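Local coordinates for protein beta-xylosidase (Uncultured organism, PDB 4MLG) that probably hydrolyses the xylosidic bonds of xylo-oligosaccharides as a family 43 glycoside hydrolase built on a beta-propeller, at residues Val53-Asp58 / Glu63-Gly68; Ile204-Gly209 / Thr217-Phe222; His228-Lys233 / Leu308-Asp313. One frame throughout, in Å; residues are numbered along the deposited sequence.

Interaction 1 (Val53-Asp58 / Glu63-Gly68); sequences VFSMDD and EVTDHG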
# COMPACT_ATOMS: atom_id res chain seq x y z
N VAL A 53 -21.71 -17.26 5.51
CA VAL A 53 -22.47 -17.35 4.26
C VAL A 53 -23.86 -17.93 4.51
O VAL A 53 -23.99 -19.05 5.00
CB VAL A 53 -21.74 -18.19 3.20
CG1 VAL A 53 -22.65 -18.46 2.01
CG2 VAL A 53 -20.47 -17.50 2.74
N PHE A 54 -24.88 -17.16 4.17
CA PHE A 54 -26.26 -17.61 4.35
C PHE A 54 -26.94 -17.89 3.01
O PHE A 54 -26.65 -17.23 2.01
CB PHE A 54 -27.06 -16.57 5.14
CG PHE A 54 -26.48 -16.27 6.50
CD1 PHE A 54 -26.76 -17.08 7.58
CD2 PHE A 54 -25.66 -15.17 6.68
CE1 PHE A 54 -26.24 -16.80 8.83
CE2 PHE A 54 -25.13 -14.88 7.93
CZ PHE A 54 -25.42 -15.70 9.00
N SER A 55 -27.84 -18.86 2.99
CA SER A 55 -28.56 -19.21 1.78
C SER A 55 -30.04 -19.47 2.06
O SER A 55 -30.40 -19.96 3.13
CB SER A 55 -27.93 -20.44 1.11
OG SER A 55 -27.96 -21.56 1.97
N MET A 56 -30.89 -19.13 1.09
CA MET A 56 -32.33 -19.33 1.24
C MET A 56 -32.92 -19.99 -0.00
O MET A 56 -32.32 -19.96 -1.08
CB MET A 56 -33.03 -17.99 1.47
CG MET A 56 -32.40 -17.13 2.55
SD MET A 56 -33.28 -15.57 2.79
CE MET A 56 -34.84 -16.17 3.43
N ASP A 57 -34.09 -20.59 0.16
CA ASP A 57 -34.83 -21.15 -0.97
C ASP A 57 -36.06 -20.28 -1.24
O ASP A 57 -36.55 -20.20 -2.37
CB ASP A 57 -35.24 -22.59 -0.69
CG ASP A 57 -34.11 -23.57 -0.92
OD1 ASP A 57 -33.33 -23.37 -1.87
OD2 ASP A 57 -33.99 -24.54 -0.13
N ASP A 58 -36.56 -19.64 -0.18
CA ASP A 58 -37.69 -18.73 -0.29
C ASP A 58 -37.46 -17.52 0.60
O ASP A 58 -37.34 -17.65 1.82
CB ASP A 58 -38.98 -19.45 0.11
CG ASP A 58 -40.21 -18.56 -0.03
OD1 ASP A 58 -40.22 -17.72 -0.95
OD2 ASP A 58 -41.15 -18.71 0.77
N GLU A 63 -36.84 -20.96 5.19
CA GLU A 63 -35.82 -21.15 6.22
C GLU A 63 -34.47 -20.59 5.78
O GLU A 63 -34.14 -20.63 4.61
CB GLU A 63 -35.68 -22.63 6.57
CG GLU A 63 -34.57 -22.89 7.58
CD GLU A 63 -34.39 -24.35 7.91
OE1 GLU A 63 -33.23 -24.80 7.95
OE2 GLU A 63 -35.40 -25.03 8.15
N VAL A 64 -33.70 -20.08 6.72
CA VAL A 64 -32.38 -19.55 6.41
C VAL A 64 -31.28 -20.44 6.95
O VAL A 64 -31.31 -20.83 8.10
CB VAL A 64 -32.19 -18.14 6.97
CG1 VAL A 64 -30.91 -17.53 6.42
CG2 VAL A 64 -33.38 -17.28 6.61
N THR A 65 -30.33 -20.77 6.10
CA THR A 65 -29.26 -21.71 6.43
C THR A 65 -27.91 -21.02 6.62
O THR A 65 -27.44 -20.32 5.73
CB THR A 65 -29.12 -22.80 5.35
OG1 THR A 65 -30.30 -23.61 5.32
CG2 THR A 65 -27.91 -23.69 5.62
N ASP A 66 -27.31 -21.22 7.79
CA ASP A 66 -25.98 -20.70 8.07
C ASP A 66 -24.93 -21.73 7.66
O ASP A 66 -24.90 -22.84 8.20
CB ASP A 66 -25.83 -20.36 9.55
CG ASP A 66 -24.59 -19.52 9.86
OD1 ASP A 66 -23.63 -19.56 9.06
OD2 ASP A 66 -24.59 -18.82 10.89
N HIS A 67 -24.08 -21.37 6.71
CA HIS A 67 -23.04 -22.28 6.24
C HIS A 67 -21.78 -22.16 7.10
O HIS A 67 -20.80 -22.88 6.88
CB HIS A 67 -22.71 -22.02 4.77
CG HIS A 67 -23.84 -22.32 3.84
ND1 HIS A 67 -24.09 -23.59 3.36
CD2 HIS A 67 -24.79 -21.52 3.30
CE1 HIS A 67 -25.15 -23.56 2.57
NE2 HIS A 67 -25.59 -22.32 2.51
N GLY A 68 -21.81 -21.26 8.07
CA GLY A 68 -20.69 -21.08 8.98
C GLY A 68 -19.63 -20.14 8.44
O GLY A 68 -19.82 -19.49 7.42
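His67 reaches across its own hairpin, passing the residue facing it to find the hydroxyl of Ser55 two positions further along the other strand. NE2 of His67 and OG of Ser55 are hydrogen-bonded at 2.5 Å, a length not to be pressed at this resolution, and either atom could be the donor. The hydroxyl lies between the backbone N and the carbonyl carbon of its own residue (chi1 60°), which lifts it off the strand to the edge of the imidazole. Beside the same ring, CG1 of Val53 lies 4.0 Å from CD2 of His67, and Tyr26 of the neighbouring strand touches both His67 and Ser55. Underneath runs an antiparallel ladder: Ser55 and Thr65 form a hydrogen-bonded pair, N of each giving to O of the other at 3.1 Å, and N of His67 donates to O of Val53 at 2.9 Å. Strands 50-56 and 64-72 form this hairpin in one blade of the beta-propeller, and strand 24-32 continues the sheet beyond 50-56 through backbone bonds to Phe54 and Met56. The other face of the hairpin carries Phe54, Met56, Val64 and Asp66. Here the Phe54 ring crosses obliquely past the carboxylate of Asp66, with CE1 of Phe54 3.3 Å from OD2 of Asp66 and the two planes inclined by 51°. OD1 of that carboxylate turns back to its own strand and accepts from N of Gly68 at 2.7 Å, an Asx turn. Further along, CE of Met56 swings round its bent thioether to meet CG2 of Val64 at 3.7 Å, while Arg5 lies against both side chains.

Interaction 2 (Ile204-Gly209 / Thr217-Phe222); sequences ILDEKG and TKRRFF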
# COMPACT_ATOMS: atom_id res chain seq x y z
N ILE A 204 -21.14 10.55 -11.10
CA ILE A 204 -22.54 10.67 -10.74
C ILE A 204 -22.96 12.13 -10.93
O ILE A 204 -22.35 13.04 -10.37
CB ILE A 204 -22.80 10.21 -9.30
CG1 ILE A 204 -22.19 8.83 -9.06
CG2 ILE A 204 -24.30 10.17 -9.02
CD1 ILE A 204 -22.44 8.27 -7.69
N LEU A 205 -24.01 12.35 -11.72
CA LEU A 205 -24.37 13.69 -12.15
C LEU A 205 -25.71 14.19 -11.61
O LEU A 205 -26.47 13.45 -10.99
CB LEU A 205 -24.39 13.77 -13.68
CG LEU A 205 -23.14 13.31 -14.42
CD1 LEU A 205 -23.31 13.49 -15.92
CD2 LEU A 205 -21.91 14.06 -13.92
N ASP A 206 -25.99 15.47 -11.87
CA ASP A 206 -27.28 16.08 -11.60
C ASP A 206 -28.31 15.60 -12.61
O ASP A 206 -28.02 14.72 -13.43
CB ASP A 206 -27.19 17.60 -11.72
CG ASP A 206 -26.61 18.26 -10.49
OD1 ASP A 206 -26.87 17.77 -9.38
OD2 ASP A 206 -25.91 19.28 -10.64
N GLU A 207 -29.49 16.19 -12.57
CA GLU A 207 -30.47 16.02 -13.63
C GLU A 207 -30.06 16.95 -14.77
O GLU A 207 -30.55 16.83 -15.89
CB GLU A 207 -31.88 16.35 -13.15
CG GLU A 207 -32.35 15.52 -11.96
CD GLU A 207 -31.86 16.06 -10.63
OE1 GLU A 207 -31.23 17.14 -10.62
OE2 GLU A 207 -32.11 15.41 -9.59
N LYS A 208 -29.15 17.87 -14.46
CA LYS A 208 -28.62 18.80 -15.45
C LYS A 208 -27.29 18.31 -16.00
O LYS A 208 -26.64 18.99 -16.80
CB LYS A 208 -28.44 20.19 -14.82
CG LYS A 208 -29.74 20.79 -14.32
CD LYS A 208 -30.77 20.85 -15.43
CE LYS A 208 -32.11 21.37 -14.93
NZ LYS A 208 -33.14 21.40 -16.01
N GLY A 209 -26.88 17.12 -15.58
CA GLY A 209 -25.66 16.50 -16.09
C GLY A 209 -24.39 17.07 -15.48
O GLY A 209 -23.31 16.93 -16.04
N THR A 217 -24.60 16.56 0.40
CA THR A 217 -24.41 15.32 1.14
C THR A 217 -25.62 14.39 1.13
O THR A 217 -25.55 13.27 1.64
CB THR A 217 -24.00 15.59 2.61
OG1 THR A 217 -25.05 16.31 3.27
CG2 THR A 217 -22.72 16.41 2.67
N LYS A 218 -26.72 14.84 0.55
CA LYS A 218 -27.92 14.02 0.47
C LYS A 218 -27.96 13.20 -0.82
O LYS A 218 -28.81 12.32 -0.98
CB LYS A 218 -29.18 14.88 0.61
CG LYS A 218 -29.73 14.91 2.03
CD LYS A 218 -30.84 15.94 2.20
CE LYS A 218 -30.26 17.32 2.47
NZ LYS A 218 -31.33 18.30 2.85
N ARG A 219 -27.05 13.50 -1.74
CA ARG A 219 -26.99 12.82 -3.03
C ARG A 219 -25.57 12.35 -3.34
O ARG A 219 -25.38 11.39 -4.09
CB ARG A 219 -27.50 13.74 -4.14
CG ARG A 219 -28.94 14.19 -3.96
CD ARG A 219 -29.18 15.56 -4.57
NE ARG A 219 -29.29 15.52 -6.03
CZ ARG A 219 -29.20 16.59 -6.81
NH1 ARG A 219 -28.98 17.79 -6.27
NH2 ARG A 219 -29.32 16.47 -8.12
N ARG A 220 -24.59 13.03 -2.76
CA ARG A 220 -23.17 12.71 -2.96
C ARG A 220 -22.83 11.29 -2.53
O ARG A 220 -23.35 10.80 -1.53
CB ARG A 220 -22.30 13.72 -2.20
CG ARG A 220 -20.91 13.23 -1.84
CD ARG A 220 -20.65 13.36 -0.35
NE ARG A 220 -21.60 12.56 0.43
CZ ARG A 220 -21.61 12.51 1.75
NH1 ARG A 220 -20.73 13.20 2.46
NH2 ARG A 220 -22.51 11.76 2.37
N PHE A 221 -21.97 10.62 -3.29
CA PHE A 221 -21.54 9.27 -2.97
C PHE A 221 -20.72 9.23 -1.68
O PHE A 221 -19.84 10.07 -1.47
CB PHE A 221 -20.72 8.67 -4.11
CG PHE A 221 -20.17 7.31 -3.81
CD1 PHE A 221 -20.96 6.18 -3.94
CD2 PHE A 221 -18.86 7.16 -3.39
CE1 PHE A 221 -20.45 4.92 -3.66
CE2 PHE A 221 -18.34 5.90 -3.11
CZ PHE A 221 -19.14 4.78 -3.24
N PHE A 222 -21.01 8.25 -0.83
CA PHE A 222 -20.25 8.05 0.40
C PHE A 222 -19.63 6.65 0.41
O PHE A 222 -18.42 6.51 0.54
CB PHE A 222 -21.14 8.24 1.63
CG PHE A 222 -20.38 8.28 2.94
CD1 PHE A 222 -19.90 9.48 3.44
CD2 PHE A 222 -20.14 7.11 3.65
CE1 PHE A 222 -19.20 9.52 4.64
CE2 PHE A 222 -19.43 7.14 4.84
CZ PHE A 222 -18.96 8.34 5.34
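Arg219 stretches from its loop to two acidic side chains, Asp206 and Glu207, just beyond the end of strand 200-205. That strand lies in the beta-propeller, next to strand 258-265 in a mixed sheet, and residues 217-222 belong to the long connection that leads on to strand 223-230, so the contact ties the start of this connection to its end. All the charge pairing across the two segments converges on one nitrogen: NH2 of Arg219 makes salt bridges to OD1 of Asp206 at 3.0 Å and to OE1 of Glu207 at 3.2 Å. The arginine chain leaves its backbone beside N and then bends at chi3 (77°), which brings the guanidinium end round to the acids. Asp206 comes in at about a right angle to the arginine chain, its carboxylate plane tilted 27° from the guanidinium. Glu207 approaches more obliquely, its chain folded at chi2, with a carboxylate slightly nearer to parallel with the guanidinium. OE2 of Glu207 is almost as near to NH2 of Arg219 as OE1, at 3.3 Å, so the carboxylate presents both oxygens to a single amino group. NH1 has its own mate in Asp216, and the cation thus has three carboxylate partners, probably holding it firmly charged. Tyr260 of strand 258-265 lies against both Glu207 and Arg219. Deeper in, the contact turns apolar. Phe221 sets CG opposite its backbone N (chi1 176°), sending the ring away from Ile204 toward Pro183 and Phe236 and bringing only the root of the side chain to the strand. Ile204 extends its longer branch to that root, crossing it nearly at right angles, with CD1 of Ile204 4.0 Å from CB of Phe221.

Interaction 3 (His228-Lys233 / Leu308-Asp313); sequences HYYNGK and LKYNPD
Tyr230 and Tyr310 lie face to face, their ring centroids 3.8 Å apart and their planes only 9° from parallel. The stack joins two parts of the beta-propeller: the turn between strands 223-230 and 233-239, and the loop that follows strand 302-308. The two side chains run past each other in opposite directions. CE2 of Tyr230 makes the nearest approach, 3.5 Å from CG of Tyr310, while CB of Asn231 lies over the opposite face of the Tyr230 ring. Trp284 meets Tyr310 edge to face, adding a third aromatic to the group. At the far end of Tyr310 the imidazole of His228, two residues before Tyr230, approaches from the opposite direction, with its NE2 near the plane of the tyrosine ring and 2.9 Å from the OH of Tyr310. An alanine in place of Tyr230 would strip one face of the Tyr310 ring of its stacking partner and is likely to leave a gap beside that ring and let it tilt. At the other end of the stack, OH of Tyr230 ends 3.7 Å from CB of Tyr310.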
# COMPACT_ATOMS: atom_id res chain seq x y z
N HIS A 228 -26.99 -3.03 -10.60
CA HIS A 228 -27.86 -4.06 -11.16
C HIS A 228 -28.52 -3.61 -12.46
O HIS A 228 -28.37 -2.46 -12.88
CB HIS A 228 -28.90 -4.55 -10.14
CG HIS A 228 -30.05 -3.61 -9.95
ND1 HIS A 228 -30.09 -2.68 -8.93
CD2 HIS A 228 -31.21 -3.47 -10.62
CE1 HIS A 228 -31.22 -2.01 -9.00
NE2 HIS A 228 -31.92 -2.47 -10.02
N TYR A 229 -29.25 -4.51 -13.10
CA TYR A 229 -29.79 -4.27 -14.43
C TYR A 229 -31.26 -4.65 -14.51
O TYR A 229 -31.63 -5.79 -14.24
CB TYR A 229 -28.98 -5.07 -15.45
CG TYR A 229 -29.19 -4.67 -16.89
CD1 TYR A 229 -28.59 -3.52 -17.40
CD2 TYR A 229 -29.95 -5.45 -17.75
CE1 TYR A 229 -28.77 -3.15 -18.72
CE2 TYR A 229 -30.13 -5.09 -19.07
CZ TYR A 229 -29.54 -3.94 -19.55
OH TYR A 229 -29.72 -3.58 -20.87
N TYR A 230 -32.10 -3.68 -14.88
CA TYR A 230 -33.54 -3.91 -14.98
C TYR A 230 -34.16 -3.16 -16.15
O TYR A 230 -33.96 -1.95 -16.30
CB TYR A 230 -34.23 -3.52 -13.67
CG TYR A 230 -35.73 -3.36 -13.79
CD1 TYR A 230 -36.57 -4.46 -13.80
CD2 TYR A 230 -36.30 -2.09 -13.88
CE1 TYR A 230 -37.95 -4.31 -13.91
CE2 TYR A 230 -37.67 -1.94 -13.99
CZ TYR A 230 -38.49 -3.05 -14.00
OH TYR A 230 -39.85 -2.89 -14.11
N ASN A 231 -34.91 -3.89 -16.97
CA ASN A 231 -35.64 -3.32 -18.10
C ASN A 231 -34.75 -2.54 -19.07
O ASN A 231 -35.10 -1.46 -19.52
CB ASN A 231 -36.79 -2.44 -17.61
CG ASN A 231 -37.94 -2.39 -18.59
OD1 ASN A 231 -37.79 -2.72 -19.77
ND2 ASN A 231 -39.11 -1.98 -18.11
N GLY A 232 -33.58 -3.11 -19.38
CA GLY A 232 -32.65 -2.49 -20.31
C GLY A 232 -32.02 -1.22 -19.79
O GLY A 232 -31.67 -0.33 -20.57
N LYS A 233 -31.86 -1.12 -18.47
CA LYS A 233 -31.29 0.07 -17.87
C LYS A 233 -30.39 -0.28 -16.69
O LYS A 233 -30.64 -1.25 -15.97
CB LYS A 233 -32.40 1.03 -17.42
CG LYS A 233 -31.99 2.49 -17.36
CD LYS A 233 -33.11 3.36 -16.82
CE LYS A 233 -34.39 3.19 -17.62
NZ LYS A 233 -35.51 4.00 -17.06
N LEU A 308 -38.68 -4.90 -3.11
CA LEU A 308 -38.46 -3.70 -3.91
C LEU A 308 -39.34 -3.72 -5.15
O LEU A 308 -39.44 -4.73 -5.84
CB LEU A 308 -36.98 -3.59 -4.30
CG LEU A 308 -36.55 -2.29 -4.98
CD1 LEU A 308 -35.35 -1.70 -4.25
CD2 LEU A 308 -36.22 -2.52 -6.44
N LYS A 309 -39.98 -2.59 -5.43
CA LYS A 309 -40.90 -2.51 -6.56
C LYS A 309 -40.57 -1.32 -7.47
O LYS A 309 -40.14 -0.27 -7.00
CB LYS A 309 -42.35 -2.42 -6.08
CG LYS A 309 -42.83 -3.66 -5.34
CD LYS A 309 -44.26 -3.50 -4.86
CE LYS A 309 -44.74 -4.75 -4.15
NZ LYS A 309 -46.13 -4.59 -3.63
N TYR A 310 -40.79 -1.50 -8.77
CA TYR A 310 -40.49 -0.46 -9.74
C TYR A 310 -41.76 0.20 -10.27
O TYR A 310 -42.83 -0.42 -10.32
CB TYR A 310 -39.71 -1.04 -10.93
CG TYR A 310 -38.37 -1.64 -10.57
CD1 TYR A 310 -37.23 -0.85 -10.46
CD2 TYR A 310 -38.24 -3.01 -10.35
CE1 TYR A 310 -36.01 -1.40 -10.14
CE2 TYR A 310 -37.02 -3.57 -10.03
CZ TYR A 310 -35.91 -2.76 -9.92
OH TYR A 310 -34.69 -3.32 -9.60
N ASN A 311 -41.63 1.46 -10.66
CA ASN A 311 -42.70 2.16 -11.37
C ASN A 311 -42.51 1.97 -12.86
O ASN A 311 -41.37 1.83 -13.33
CB ASN A 311 -42.70 3.64 -11.00
CG ASN A 311 -43.11 3.88 -9.56
OD1 ASN A 311 -44.05 3.26 -9.06
ND2 ASN A 311 -42.41 4.78 -8.88
N PRO A 312 -43.61 1.97 -13.63
CA PRO A 312 -43.58 1.75 -15.08
C PRO A 312 -42.61 2.68 -15.83
O PRO A 312 -42.17 2.33 -16.92
CB PRO A 312 -45.02 2.03 -15.50
CG PRO A 312 -45.82 1.67 -14.31
CD PRO A 312 -44.99 2.08 -13.13
N ASP A 313 -42.29 3.83 -15.25
CA ASP A 313 -41.35 4.75 -15.88
C ASP A 313 -39.90 4.41 -15.55
O ASP A 313 -38.98 5.13 -15.94
CB ASP A 313 -41.66 6.20 -15.49
CG ASP A 313 -41.24 6.54 -14.07
OD1 ASP A 313 -41.42 5.68 -13.18
OD2 ASP A 313 -40.72 7.65 -13.85

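In the fold
Interactions 1 and 2 are partly buried and lie on opposite sides of the chain's centre, about 36 Å apart between centres; interaction 3 is a surface contact. Interaction 1 stays within one hairpin and relies mainly on backbone bonds, with one side-chain hydrogen bond added. Interactions 2 and 3 involve successive strands, 200-205 and 223-230, that reach the same sheet, and are about 20 Å apart between centres, but neither relies on a strand ladder: interaction 2 combines salt bridges outside with apolar packing further in, and interaction 3 is aromatic, joining that sheet to the last strand's loop. Of the three, interaction 2 lies nearest the bound calcium, the side chain of Phe221 being about 9 Å from it.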